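Local coordinates for protein sugar-binding transcriptional regulator, LacI family (Enterococcus faecalis, PDB 3CS3) that probably regulates transcription in response to a sugar ligand, as in other LacI-family repressors, by binding DNA at cis-regulatory sites, at residues 114-119 with 206-211; 104-109 with 180-185; 119-124 with 142-147. One frame throughout, in Å; residues are numbered along the deposited sequence.

Interaction 1: 114-119 with 206-211; sequences VNVGSK and DIRIIG
Val116 and Arg208 approach from opposite directions, the valine methyls resting obliquely against the guanidinium group. CG2 of Val116 sits beside NH1 of Arg208 at 3.5 Å, while CG1 of Val116 lies about equally far, 3.8 Å, from NH1 and NH2 of Arg208. Ser118 stands further back, its OG 4.2 Å from Arg208 NH2, beyond bonding distance. The polar link across the contact is instead a water, which donates to Val116 O at 3.0 Å and accepts from Arg208 NH2 at 3.2 Å.

The reach of the arginine depends on its shape. CG turns anti to the carbonyl carbon (chi1 -55°), the next bond is extended, and a bend at chi3 brings the guanidinium alongside the end of helix 102-115. Asp180, on the adjacent strand 179-183, fixes it there through a salt bridge from its OD2 to Arg208 NH2. In the conformer given, the hydroxyl of Ser118 lies within hydrogen-bonding reach of both Asp180 OD2 and Phe113 O in the last turn of the helix. The carboxylate oxygen may thus tie the arginine to the serine, and the paired charges probably stabilise each other at this partly buried edge of the domain. Phe267 packs against both Val116 and Arg208.

Behind this first shell, Val116 sits just before the turn at the end of the helix. Gly117 takes a positive phi (75°) and its N bonds back to Val114 O at 2.8 Å, turning the chain out of the helix toward strand 121-125. This is a Schellman motif closing a helix, here docked against edge strand 207-210 of the parallel sheet in a periplasmic-binding-protein-like domain.

Interaction 2: 104-109 with 180-185; sequences GGATQA and DVFAFN
Helix-on-sheet packing in the alpha/beta sandwich of a periplasmic-binding-protein-like domain brings Phe182, on strand 179-183, against the alanine-lined side of helix 102-115. The methyl of Ala109 lies over one face of the phenyl ring, a CH-pi contact with CB 3.9 Å from the ring centroid and 27° off the ring normal. It is displaced toward the rim, so it sits over the CE1-CZ bond of the Phe182 ring, 3.6 Å from each atom. One turn earlier, Ala106 meets the far end of the ring obliquely, with its CA 4.1 Å from Phe182 CZ and its CB 4.2 Å from CE2 of the same ring. Phe182 reaches both alanines because CG stands anti to the backbone N (chi1 178°), carrying the ring out from the strand toward the helix. Small side chains at both helix positions probably let helix and strand approach closely: the CA atoms of Ala109 and Phe182 are 7.5 Å apart.

On the opposite face of the ring lies CD2 of Phe184, 3.9 Å above the plane and also offset toward the rim, so the phenyl group is held between helix and strand end. Ile110 and Phe113 extend the helix surface around Phe182, and Ser140 of helix 131-146 touches it as well. Strand 179-183 itself runs between strands 121-125 and 207-210, and Ile210 of the latter packs against Ala109.

Interaction 3: 119-124 with 142-147; sequences KKVLLL and RELTRF
Leu144 and Val121 form the apolar core of the contact, their side chains crossing at about a right angle. The forked end of the leucine spans the valine: CD2 of Leu144 lies 3.8 Å from Val121 CG2, while CD1 of Leu144 approaches Val121 CB at 3.9 Å. That second methyl also faces Leu123, two residues further along the strand, whose CD2 is 4.2 Å from Leu144 CD1; these two leucines reach toward each other tip to tip. In Leu144, CG lies anti to the carbonyl carbon (chi1 -72°) and the chain then extends, driving both methyls toward the sheet. Val121 and Leu123 alternate with Leu122, which points away from the helix and packs on Ile154.

Strand 121-125 and helix 131-146 are the first two elements of a right-handed beta-alpha-beta crossover that continues into strand 151-155. Tyr151 of that third element touches both Leu123 and Leu144; Ile110 of helix 102-115 touches Leu144 and Phe113 touches Val121.

A salt-bridge network runs along the helix and takes no part in the contact with the strand. Glu143 OE2 forms a salt bridge with Arg146 NH1 at 2.7 Å, although the hydrogen bond within it is weak, with an N-H...O angle of 116°. A longer ion pair joins the same Glu143 OE2 to Arg142 NE at 3.6 Å. One carboxylate oxygen thus serves both arginines, four residues apart, and their positive charge would probably favour its ionised form.

The last turn keeps its helical bond from Phe147 N to Glu143 O, 3.1 Å, and Phe147 is the first residue to leave helical geometry.

In the fold
From the N terminus, helix 102-115 enters first, and its early turns supply one side of interaction 2; its C-terminal end and the turn beyond supply one side of interaction 1. Lys119 ends the first segment of interaction 1 and begins that of interaction 3, which closes a short loop when helix 131-146 packs back on strand 121-125. That loop falls within both longer ones. Interaction 2 closes next, at 180-185, and interaction 1 last, at 206-211, so these two cross. Strands 121-125, 179-183 and 207-210 are consecutive in one parallel sheet, and the three contacts fasten helices 102-115 and 131-146 to it, with centres about 10 Å apart.

Interaction 1: 114-119 with 206-211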
ATOM      1  N   VAL A 114       1.306 -13.906 -29.011  1.00 41.26           N
ATOM      2  CA  VAL A 114       1.501 -14.847 -30.118  1.00 41.63           C
ATOM      3  C   VAL A 114       0.152 -15.359 -30.640  1.00 45.37           C
ATOM      4  O   VAL A 114      -0.151 -15.193 -31.824  1.00 53.74           O
ATOM      5  CB  VAL A 114       2.418 -16.044 -29.724  1.00 37.73           C
ATOM      6  CG1 VAL A 114       2.417 -17.118 -30.806  1.00 44.19           C
ATOM      7  CG2 VAL A 114       3.839 -15.577 -29.449  1.00 32.77           C
ATOM      8  N   ASN A 115      -0.658 -15.932 -29.749  1.00 46.45           N
ATOM      9  CA  ASN A 115      -1.954 -16.533 -30.099  1.00 50.06           C
ATOM     10  C   ASN A 115      -2.942 -15.595 -30.789  1.00 50.11           C
ATOM     11  O   ASN A 115      -3.825 -16.053 -31.515  1.00 53.92           O
ATOM     12  CB  ASN A 115      -2.613 -17.163 -28.865  1.00 52.36           C
ATOM     13  CG  ASN A 115      -1.911 -18.436 -28.402  1.00 57.81           C
ATOM     14  OD1 ASN A 115      -0.932 -18.877 -29.001  1.00 56.81           O
ATOM     15  ND2 ASN A 115      -2.414 -19.026 -27.324  1.00 61.55           N
ATOM     16  N   VAL A 116      -2.779 -14.293 -30.564  1.00 50.21           N
ATOM     17  CA  VAL A 116      -3.619 -13.268 -31.182  1.00 47.71           C
ATOM     18  C   VAL A 116      -2.995 -12.731 -32.493  1.00 51.76           C
ATOM     19  O   VAL A 116      -3.639 -12.004 -33.256  1.00 52.04           O
ATOM     20  CB  VAL A 116      -3.942 -12.128 -30.155  1.00 45.92           C
ATOM     21  CG1 VAL A 116      -2.904 -10.999 -30.201  1.00 39.85           C
ATOM     22  CG2 VAL A 116      -5.343 -11.586 -30.363  1.00 56.11           C
ATOM     23  N   GLY A 117      -1.741 -13.100 -32.747  1.00 49.82           N
ATOM     24  CA  GLY A 117      -1.024 -12.663 -33.941  1.00 46.61           C
ATOM     25  C   GLY A 117      -0.557 -11.219 -33.907  1.00 48.53           C
ATOM     26  O   GLY A 117      -0.772 -10.468 -34.866  1.00 51.41           O
ATOM     27  N   SER A 118       0.098 -10.842 -32.809  1.00 47.98           N
ATOM     28  CA  SER A 118       0.606  -9.485 -32.630  0.50 47.12           C
ATOM     29  C   SER A 118       1.659  -9.123 -33.671  1.00 48.16           C
ATOM     30  O   SER A 118       2.486  -9.954 -34.047  1.00 51.30           O
ATOM     31  CB  SER A 118       1.184  -9.318 -31.227  0.50 45.51           C
ATOM     32  OG  SER A 118       0.183  -9.536 -30.252  0.50 38.33           O
ATOM     33  N   LYS A 119       1.617  -7.875 -34.127  1.00 52.32           N
ATOM     34  CA  LYS A 119       2.540  -7.379 -35.144  1.00 51.09           C
ATOM     35  C   LYS A 119       3.775  -6.731 -34.525  1.00 48.90           C
ATOM     36  O   LYS A 119       4.830  -6.678 -35.156  1.00 51.37           O
ATOM     37  CB  LYS A 119       1.826  -6.393 -36.082  1.00 50.46           C
ATOM     38  CG  LYS A 119       0.635  -6.988 -36.848  1.00 57.21           C
ATOM     39  CD  LYS A 119       1.074  -8.097 -37.804  1.00 71.70           C
ATOM     40  CE  LYS A 119      -0.112  -8.874 -38.355  1.00 79.17           C
ATOM     41  NZ  LYS A 119       0.331 -10.041 -39.173  1.00 75.09           N
ATOM     42  N   ASP A 206      -7.836   0.014 -29.012  1.00 65.65           N
ATOM     43  CA  ASP A 206      -6.744   0.747 -29.660  1.00 66.89           C
ATOM     44  C   ASP A 206      -5.400   0.419 -29.031  1.00 65.50           C
ATOM     45  O   ASP A 206      -4.364   0.460 -29.695  1.00 67.91           O
ATOM     46  CB  ASP A 206      -6.982   2.259 -29.579  1.00 72.96           C
ATOM     47  CG  ASP A 206      -8.340   2.676 -30.119  1.00 78.37           C
ATOM     48  OD1 ASP A 206      -8.844   2.028 -31.065  1.00 76.76           O
ATOM     49  OD2 ASP A 206      -8.898   3.664 -29.598  1.00 84.78           O
ATOM     50  N   ILE A 207      -5.431   0.118 -27.738  1.00 63.28           N
ATOM     51  CA  ILE A 207      -4.241  -0.270 -26.995  1.00 61.60           C
ATOM     52  C   ILE A 207      -4.562  -1.491 -26.133  1.00 57.17           C
ATOM     53  O   ILE A 207      -5.435  -1.443 -25.266  1.00 63.38           O
ATOM     54  CB  ILE A 207      -3.628   0.924 -26.180  1.00 62.10           C
ATOM     55  CG1 ILE A 207      -2.566   0.433 -25.190  1.00 58.73           C
ATOM     56  CG2 ILE A 207      -4.717   1.749 -25.478  1.00 68.36           C
ATOM     57  CD1 ILE A 207      -1.566   1.500 -24.778  1.00 62.65           C
ATOM     58  N   ARG A 208      -3.869  -2.592 -26.408  1.00 52.37           N
ATOM     59  CA  ARG A 208      -4.102  -3.853 -25.713  1.00 49.01           C
ATOM     60  C   ARG A 208      -2.977  -4.129 -24.718  1.00 46.20           C
ATOM     61  O   ARG A 208      -1.799  -4.044 -25.069  1.00 41.26           O
ATOM     62  CB  ARG A 208      -4.228  -5.000 -26.715  1.00 49.16           C
ATOM     63  CG  ARG A 208      -5.282  -4.787 -27.788  1.00 54.51           C
ATOM     64  CD  ARG A 208      -5.456  -6.033 -28.653  1.00 61.99           C
ATOM     65  NE  ARG A 208      -4.334  -6.252 -29.568  1.00 66.21           N
ATOM     66  CZ  ARG A 208      -4.274  -7.228 -30.470  1.00 64.59           C
ATOM     67  NH1 ARG A 208      -5.272  -8.091 -30.592  1.00 69.40           N
ATOM     68  NH2 ARG A 208      -3.211  -7.344 -31.253  1.00 58.99           N
ATOM     69  N   ILE A 209      -3.344  -4.457 -23.480  1.00 44.00           N
ATOM     70  CA  ILE A 209      -2.365  -4.575 -22.397  1.00 39.23           C
ATOM     71  C   ILE A 209      -2.507  -5.853 -21.559  1.00 39.02           C
ATOM     72  O   ILE A 209      -3.612  -6.331 -21.317  1.00 43.08           O
ATOM     73  CB  ILE A 209      -2.340  -3.277 -21.515  1.00 44.27           C
ATOM     74  CG1 ILE A 209      -1.120  -3.242 -20.585  1.00 35.82           C
ATOM     75  CG2 ILE A 209      -3.643  -3.095 -20.746  1.00 44.28           C
ATOM     76  CD1 ILE A 209      -0.652  -1.836 -20.240  1.00 42.74           C
ATOM     77  N   ILE A 210      -1.369  -6.435 -21.179  1.00 43.72           N
ATOM     78  CA  ILE A 210      -1.317  -7.492 -20.161  1.00 36.37           C
ATOM     79  C   ILE A 210      -0.307  -7.084 -19.089  1.00 37.22           C
ATOM     80  O   ILE A 210       0.805  -6.656 -19.408  1.00 40.51           O
ATOM     81  CB  ILE A 210      -0.951  -8.885 -20.743  1.00 34.03           C
ATOM     82  CG1 ILE A 210      -1.937  -9.293 -21.841  1.00 36.51           C
ATOM     83  CG2 ILE A 210      -0.944  -9.956 -19.637  1.00 30.98           C
ATOM     84  CD1 ILE A 210      -1.686 -10.664 -22.438  1.00 37.14           C
ATOM     85  N   GLY A 211      -0.712  -7.191 -17.823  1.00 37.25           N
ATOM     86  CA  GLY A 211       0.158  -6.876 -16.693  1.00 30.70           C
ATOM     87  C   GLY A 211       0.682  -8.116 -15.981  1.00 37.03           C
ATOM     88  O   GLY A 211       0.747  -9.199 -16.560  1.00 34.98           O
TER
HETATM   89  O   HOH W   1      -3.700  -9.101 -33.845  1.00 51.71           O

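Interaction 2: 104-109 with 180-185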
ATOM      1  N   GLY A 104       7.828 -18.725 -16.200  1.00 31.67           N
ATOM      2  CA  GLY A 104       6.497 -19.249 -16.491  1.00 30.38           C
ATOM      3  C   GLY A 104       5.443 -18.167 -16.633  1.00 40.02           C
ATOM      4  O   GLY A 104       4.527 -18.302 -17.442  1.00 44.55           O
ATOM      5  N   GLY A 105       5.573 -17.100 -15.843  1.00 37.56           N
ATOM      6  CA  GLY A 105       4.653 -15.971 -15.904  1.00 29.42           C
ATOM      7  C   GLY A 105       4.770 -15.175 -17.190  1.00 29.19           C
ATOM      8  O   GLY A 105       3.764 -14.855 -17.819  1.00 33.56           O
ATOM      9  N   ALA A 106       6.001 -14.854 -17.579  1.00 31.63           N
ATOM     10  CA  ALA A 106       6.244 -14.126 -18.817  1.00 34.41           C
ATOM     11  C   ALA A 106       5.904 -14.964 -20.049  1.00 34.98           C
ATOM     12  O   ALA A 106       5.422 -14.418 -21.034  1.00 37.28           O
ATOM     13  CB  ALA A 106       7.677 -13.619 -18.881  1.00 30.49           C
ATOM     14  N   THR A 107       6.137 -16.278 -19.978  1.00 40.24           N
ATOM     15  CA  THR A 107       5.762 -17.209 -21.055  1.00 38.33           C
ATOM     16  C   THR A 107       4.251 -17.239 -21.255  1.00 39.73           C
ATOM     17  O   THR A 107       3.773 -17.194 -22.384  1.00 44.99           O
ATOM     18  CB  THR A 107       6.274 -18.650 -20.791  1.00 35.28           C
ATOM     19  OG1 THR A 107       7.703 -18.653 -20.765  1.00 38.50           O
ATOM     20  CG2 THR A 107       5.816 -19.623 -21.868  1.00 38.48           C
ATOM     21  N   GLN A 108       3.508 -17.288 -20.154  1.00 39.05           N
ATOM     22  CA  GLN A 108       2.050 -17.296 -20.211  1.00 44.33           C
ATOM     23  C   GLN A 108       1.459 -15.991 -20.750  1.00 44.03           C
ATOM     24  O   GLN A 108       0.436 -16.010 -21.431  1.00 49.55           O
ATOM     25  CB  GLN A 108       1.463 -17.645 -18.845  1.00 42.69           C
ATOM     26  CG  GLN A 108       1.507 -19.142 -18.530  1.00 49.45           C
ATOM     27  CD  GLN A 108       1.176 -19.454 -17.079  1.00 51.78           C
ATOM     28  OE1 GLN A 108       0.171 -20.106 -16.785  1.00 67.04           O
ATOM     29  NE2 GLN A 108       2.018 -18.984 -16.165  1.00 48.19           N
ATOM     30  N   ALA A 109       2.113 -14.867 -20.464  1.00 42.07           N
ATOM     31  CA  ALA A 109       1.653 -13.572 -20.966  1.00 40.90           C
ATOM     32  C   ALA A 109       1.993 -13.390 -22.431  1.00 40.73           C
ATOM     33  O   ALA A 109       1.158 -12.952 -23.218  1.00 46.22           O
ATOM     34  CB  ALA A 109       2.247 -12.448 -20.163  1.00 36.23           C
ATOM     35  N   ASP A 180       0.225  -3.054 -28.741  1.00 47.71           N
ATOM     36  CA  ASP A 180       0.270  -4.185 -27.821  1.00 41.73           C
ATOM     37  C   ASP A 180       1.361  -4.009 -26.780  1.00 42.29           C
ATOM     38  O   ASP A 180       2.533  -3.847 -27.121  1.00 39.11           O
ATOM     39  CB  ASP A 180       0.416  -5.498 -28.588  1.00 43.28           C
ATOM     40  CG  ASP A 180      -0.830  -5.838 -29.389  1.00 55.30           C
ATOM     41  OD1 ASP A 180      -1.843  -5.119 -29.252  1.00 59.46           O
ATOM     42  OD2 ASP A 180      -0.807  -6.826 -30.151  1.00 58.50           O
ATOM     43  N   VAL A 181       0.953  -4.012 -25.509  1.00 40.66           N
ATOM     44  CA  VAL A 181       1.856  -3.753 -24.388  1.00 36.37           C
ATOM     45  C   VAL A 181       1.864  -4.901 -23.379  1.00 37.04           C
ATOM     46  O   VAL A 181       0.809  -5.349 -22.919  1.00 36.79           O
ATOM     47  CB  VAL A 181       1.500  -2.431 -23.638  1.00 38.92           C
ATOM     48  CG1 VAL A 181       2.528  -2.133 -22.541  1.00 27.67           C
ATOM     49  CG2 VAL A 181       1.410  -1.246 -24.606  1.00 33.56           C
ATOM     50  N   PHE A 182       3.059  -5.380 -23.049  1.00 34.44           N
ATOM     51  CA  PHE A 182       3.239  -6.255 -21.903  1.00 34.31           C
ATOM     52  C   PHE A 182       3.913  -5.425 -20.820  1.00 36.21           C
ATOM     53  O   PHE A 182       5.103  -5.119 -20.908  1.00 38.00           O
ATOM     54  CB  PHE A 182       4.045  -7.503 -22.280  1.00 34.13           C
ATOM     55  CG  PHE A 182       4.327  -8.443 -21.129  1.00 41.62           C
ATOM     56  CD1 PHE A 182       3.455  -8.554 -20.040  1.00 40.88           C
ATOM     57  CD2 PHE A 182       5.453  -9.261 -21.162  1.00 37.69           C
ATOM     58  CE1 PHE A 182       3.732  -9.422 -18.986  1.00 35.35           C
ATOM     59  CE2 PHE A 182       5.731 -10.143 -20.115  1.00 38.73           C
ATOM     60  CZ  PHE A 182       4.869 -10.223 -19.026  1.00 38.63           C
ATOM     61  N   ALA A 183       3.115  -5.022 -19.829  1.00 34.54           N
ATOM     62  CA  ALA A 183       3.607  -4.287 -18.668  1.00 35.49           C
ATOM     63  C   ALA A 183       4.093  -5.306 -17.652  1.00 36.16           C
ATOM     64  O   ALA A 183       3.403  -6.285 -17.378  1.00 40.53           O
ATOM     65  CB  ALA A 183       2.518  -3.427 -18.085  1.00 34.88           C
ATOM     66  N   PHE A 184       5.289  -5.087 -17.114  1.00 35.76           N
ATOM     67  CA  PHE A 184       5.948  -6.096 -16.278  1.00 34.07           C
ATOM     68  C   PHE A 184       5.383  -6.126 -14.860  1.00 36.53           C
ATOM     69  O   PHE A 184       5.605  -7.094 -14.127  1.00 34.60           O
ATOM     70  CB  PHE A 184       7.477  -5.928 -16.289  1.00 33.90           C
ATOM     71  CG  PHE A 184       8.165  -6.549 -17.499  1.00 38.99           C
ATOM     72  CD1 PHE A 184       9.528  -6.839 -17.461  1.00 40.78           C
ATOM     73  CD2 PHE A 184       7.452  -6.860 -18.666  1.00 28.98           C
ATOM     74  CE1 PHE A 184      10.176  -7.398 -18.565  1.00 39.10           C
ATOM     75  CE2 PHE A 184       8.091  -7.424 -19.771  1.00 36.90           C
ATOM     76  CZ  PHE A 184       9.453  -7.700 -19.718  1.00 37.34           C
ATOM     77  N   ASN A 185       4.672  -5.062 -14.479  1.00 34.82           N
ATOM     78  CA  ASN A 185       3.719  -5.142 -13.374  1.00 36.01           C
ATOM     79  C   ASN A 185       2.425  -4.366 -13.594  1.00 38.30           C
ATOM     80  O   ASN A 185       2.347  -3.525 -14.495  1.00 44.52           O
ATOM     81  CB  ASN A 185       4.362  -4.888 -11.995  1.00 30.93           C
ATOM     82  CG  ASN A 185       4.669  -3.417 -11.707  1.00 38.57           C
ATOM     83  OD1 ASN A 185       4.407  -2.506 -12.502  1.00 29.12           O
ATOM     84  ND2 ASN A 185       5.230  -3.189 -10.529  1.00 28.17           N
TER

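Interaction 3: 119-124 with 142-147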
ATOM      1  N   LYS A 119       1.617  -7.875 -34.127  1.00 52.32           N
ATOM      2  CA  LYS A 119       2.540  -7.379 -35.144  1.00 51.09           C
ATOM      3  C   LYS A 119       3.775  -6.731 -34.525  1.00 48.90           C
ATOM      4  O   LYS A 119       4.830  -6.678 -35.156  1.00 51.37           O
ATOM      5  CB  LYS A 119       1.826  -6.393 -36.082  1.00 50.46           C
ATOM      6  CG  LYS A 119       0.635  -6.988 -36.848  1.00 57.21           C
ATOM      7  CD  LYS A 119       1.074  -8.097 -37.804  1.00 71.70           C
ATOM      8  CE  LYS A 119      -0.112  -8.874 -38.355  1.00 79.17           C
ATOM      9  NZ  LYS A 119       0.331 -10.041 -39.173  1.00 75.09           N
ATOM     10  N   LYS A 120       3.618  -6.221 -33.306  1.00 42.39           N
ATOM     11  CA  LYS A 120       4.713  -5.704 -32.488  1.00 36.76           C
ATOM     12  C   LYS A 120       4.267  -5.734 -31.027  1.00 41.17           C
ATOM     13  O   LYS A 120       3.103  -5.463 -30.717  1.00 34.16           O
ATOM     14  CB  LYS A 120       5.089  -4.266 -32.879  1.00 35.64           C
ATOM     15  CG  LYS A 120       6.516  -3.888 -32.480  1.00 35.81           C
ATOM     16  CD  LYS A 120       6.623  -2.479 -31.912  1.00 39.78           C
ATOM     17  CE  LYS A 120       6.872  -1.439 -32.990  1.00 61.28           C
ATOM     18  NZ  LYS A 120       7.344  -0.152 -32.403  1.00 61.05           N
ATOM     19  N   VAL A 121       5.188  -6.071 -30.130  1.00 38.41           N
ATOM     20  CA  VAL A 121       4.895  -6.076 -28.705  1.00 34.80           C
ATOM     21  C   VAL A 121       5.803  -5.072 -28.014  1.00 40.52           C
ATOM     22  O   VAL A 121       7.013  -5.103 -28.187  1.00 39.58           O
ATOM     23  CB  VAL A 121       5.047  -7.488 -28.089  1.00 34.78           C
ATOM     24  CG1 VAL A 121       4.882  -7.451 -26.567  1.00 34.76           C
ATOM     25  CG2 VAL A 121       4.020  -8.434 -28.684  1.00 27.82           C
ATOM     26  N   LEU A 122       5.208  -4.163 -27.248  1.00 42.89           N
ATOM     27  CA  LEU A 122       5.979  -3.204 -26.467  1.00 42.74           C
ATOM     28  C   LEU A 122       6.167  -3.750 -25.049  1.00 41.59           C
ATOM     29  O   LEU A 122       5.201  -4.089 -24.368  1.00 42.86           O
ATOM     30  CB  LEU A 122       5.326  -1.811 -26.498  1.00 43.47           C
ATOM     31  CG  LEU A 122       5.398  -1.097 -27.863  1.00 53.83           C
ATOM     32  CD1 LEU A 122       4.200  -1.399 -28.761  1.00 63.38           C
ATOM     33  CD2 LEU A 122       5.526   0.392 -27.705  1.00 56.48           C
ATOM     34  N   LEU A 123       7.424  -3.876 -24.635  1.00 37.69           N
ATOM     35  CA  LEU A 123       7.760  -4.498 -23.362  1.00 35.98           C
ATOM     36  C   LEU A 123       8.113  -3.433 -22.342  1.00 34.52           C
ATOM     37  O   LEU A 123       9.235  -2.930 -22.318  1.00 35.83           O
ATOM     38  CB  LEU A 123       8.910  -5.508 -23.518  1.00 32.90           C
ATOM     39  CG  LEU A 123       8.751  -6.695 -24.484  1.00 39.73           C
ATOM     40  CD1 LEU A 123      10.099  -7.371 -24.730  1.00 34.66           C
ATOM     41  CD2 LEU A 123       7.722  -7.719 -23.991  1.00 27.19           C
ATOM     42  N   LEU A 124       7.135  -3.078 -21.512  1.00 37.40           N
ATOM     43  CA  LEU A 124       7.335  -2.097 -20.453  1.00 34.24           C
ATOM     44  C   LEU A 124       7.927  -2.815 -19.240  1.00 40.38           C
ATOM     45  O   LEU A 124       7.225  -3.510 -18.498  1.00 39.23           O
ATOM     46  CB  LEU A 124       6.009  -1.394 -20.125  1.00 36.90           C
ATOM     47  CG  LEU A 124       5.917  -0.283 -19.070  1.00 39.99           C
ATOM     48  CD1 LEU A 124       7.096   0.700 -19.109  1.00 39.78           C
ATOM     49  CD2 LEU A 124       4.582   0.450 -19.218  1.00 37.07           C
ATOM     50  N   ARG A 142      13.010 -13.971 -26.076  1.00 41.33           N
ATOM     51  CA  ARG A 142      13.240 -15.298 -26.664  1.00 42.38           C
ATOM     52  C   ARG A 142      12.017 -15.837 -27.416  1.00 48.62           C
ATOM     53  O   ARG A 142      12.141 -16.311 -28.550  1.00 50.67           O
ATOM     54  CB  ARG A 142      13.687 -16.299 -25.591  1.00 39.31           C
ATOM     55  CG  ARG A 142      13.785 -17.755 -26.055  1.00 46.61           C
ATOM     56  CD  ARG A 142      14.080 -18.710 -24.900  1.00 51.67           C
ATOM     57  NE  ARG A 142      12.905 -18.992 -24.071  1.00 65.33           N
ATOM     58  CZ  ARG A 142      12.925 -19.702 -22.941  1.00 66.22           C
ATOM     59  NH1 ARG A 142      11.801 -19.901 -22.266  1.00 57.34           N
ATOM     60  NH2 ARG A 142      14.060 -20.213 -22.477  1.00 59.48           N
ATOM     61  N   GLU A 143      10.842 -15.749 -26.794  1.00 49.46           N
ATOM     62  CA  GLU A 143       9.615 -16.254 -27.411  1.00 49.66           C
ATOM     63  C   GLU A 143       9.113 -15.376 -28.555  1.00 49.61           C
ATOM     64  O   GLU A 143       8.534 -15.885 -29.513  1.00 51.49           O
ATOM     65  CB  GLU A 143       8.511 -16.451 -26.374  1.00 51.32           C
ATOM     66  CG  GLU A 143       8.782 -17.545 -25.342  1.00 61.36           C
ATOM     67  CD  GLU A 143       8.792 -18.946 -25.933  1.00 69.53           C
ATOM     68  OE1 GLU A 143       7.939 -19.248 -26.798  1.00 74.41           O
ATOM     69  OE2 GLU A 143       9.650 -19.751 -25.518  1.00 66.77           O
ATOM     70  N   LEU A 144       9.329 -14.067 -28.453  1.00 48.69           N
ATOM     71  CA  LEU A 144       8.930 -13.147 -29.518  1.00 48.77           C
ATOM     72  C   LEU A 144       9.792 -13.342 -30.765  1.00 46.58           C
ATOM     73  O   LEU A 144       9.279 -13.331 -31.883  1.00 46.02           O
ATOM     74  CB  LEU A 144       8.954 -11.688 -29.043  1.00 41.91           C
ATOM     75  CG  LEU A 144       7.840 -11.284 -28.065  1.00 39.52           C
ATOM     76  CD1 LEU A 144       8.067  -9.886 -27.537  1.00 33.24           C
ATOM     77  CD2 LEU A 144       6.434 -11.420 -28.649  1.00 32.91           C
ATOM     78  N   THR A 145      11.092 -13.535 -30.548  1.00 45.25           N
ATOM     79  CA  THR A 145      12.044 -13.894 -31.598  1.00 46.70           C
ATOM     80  C   THR A 145      11.641 -15.217 -32.264  1.00 48.90           C
ATOM     81  O   THR A 145      11.536 -15.294 -33.491  1.00 47.89           O
ATOM     82  CB  THR A 145      13.477 -13.991 -31.019  1.00 47.60           C
ATOM     83  OG1 THR A 145      13.820 -12.742 -30.402  1.00 43.15           O
ATOM     84  CG2 THR A 145      14.509 -14.326 -32.098  1.00 49.40           C
ATOM     85  N   ARG A 146      11.385 -16.231 -31.436  1.00 45.82           N
ATOM     86  CA  ARG A 146      10.963 -17.565 -31.874  1.00 43.49           C
ATOM     87  C   ARG A 146       9.774 -17.527 -32.830  1.00 40.54           C
ATOM     88  O   ARG A 146       9.738 -18.272 -33.811  1.00 43.14           O
ATOM     89  CB  ARG A 146      10.637 -18.437 -30.651  1.00 42.07           C
ATOM     90  CG  ARG A 146      10.222 -19.880 -30.954  1.00 52.09           C
ATOM     91  CD  ARG A 146      10.270 -20.737 -29.694  1.00 51.01           C
ATOM     92  NE  ARG A 146      11.630 -21.191 -29.403  1.00 49.91           N
ATOM     93  CZ  ARG A 146      12.160 -21.266 -28.184  1.00 43.67           C
ATOM     94  NH1 ARG A 146      11.463 -20.900 -27.119  1.00 43.03           N
ATOM     95  NH2 ARG A 146      13.403 -21.697 -28.033  1.00 41.28           N
ATOM     96  N   PHE A 147       8.816 -16.644 -32.553  1.00 41.53           N
ATOM     97  CA  PHE A 147       7.606 -16.552 -33.367  1.00 40.86           C
ATOM     98  C   PHE A 147       7.619 -15.389 -34.368  1.00 39.21           C
ATOM     99  O   PHE A 147       6.611 -15.109 -35.013  1.00 36.64           O
ATOM    100  CB  PHE A 147       6.355 -16.543 -32.475  1.00 41.67           C
ATOM    101  CG  PHE A 147       6.091 -17.863 -31.817  1.00 40.97           C
ATOM    102  CD1 PHE A 147       5.401 -18.863 -32.495  1.00 47.53           C
ATOM    103  CD2 PHE A 147       6.559 -18.122 -30.532  1.00 42.69           C
ATOM    104  CE1 PHE A 147       5.168 -20.100 -31.898  1.00 44.00           C
ATOM    105  CE2 PHE A 147       6.336 -19.351 -29.923  1.00 43.53           C
ATOM    106  CZ  PHE A 147       5.635 -20.345 -30.609  1.00 46.97           C
TER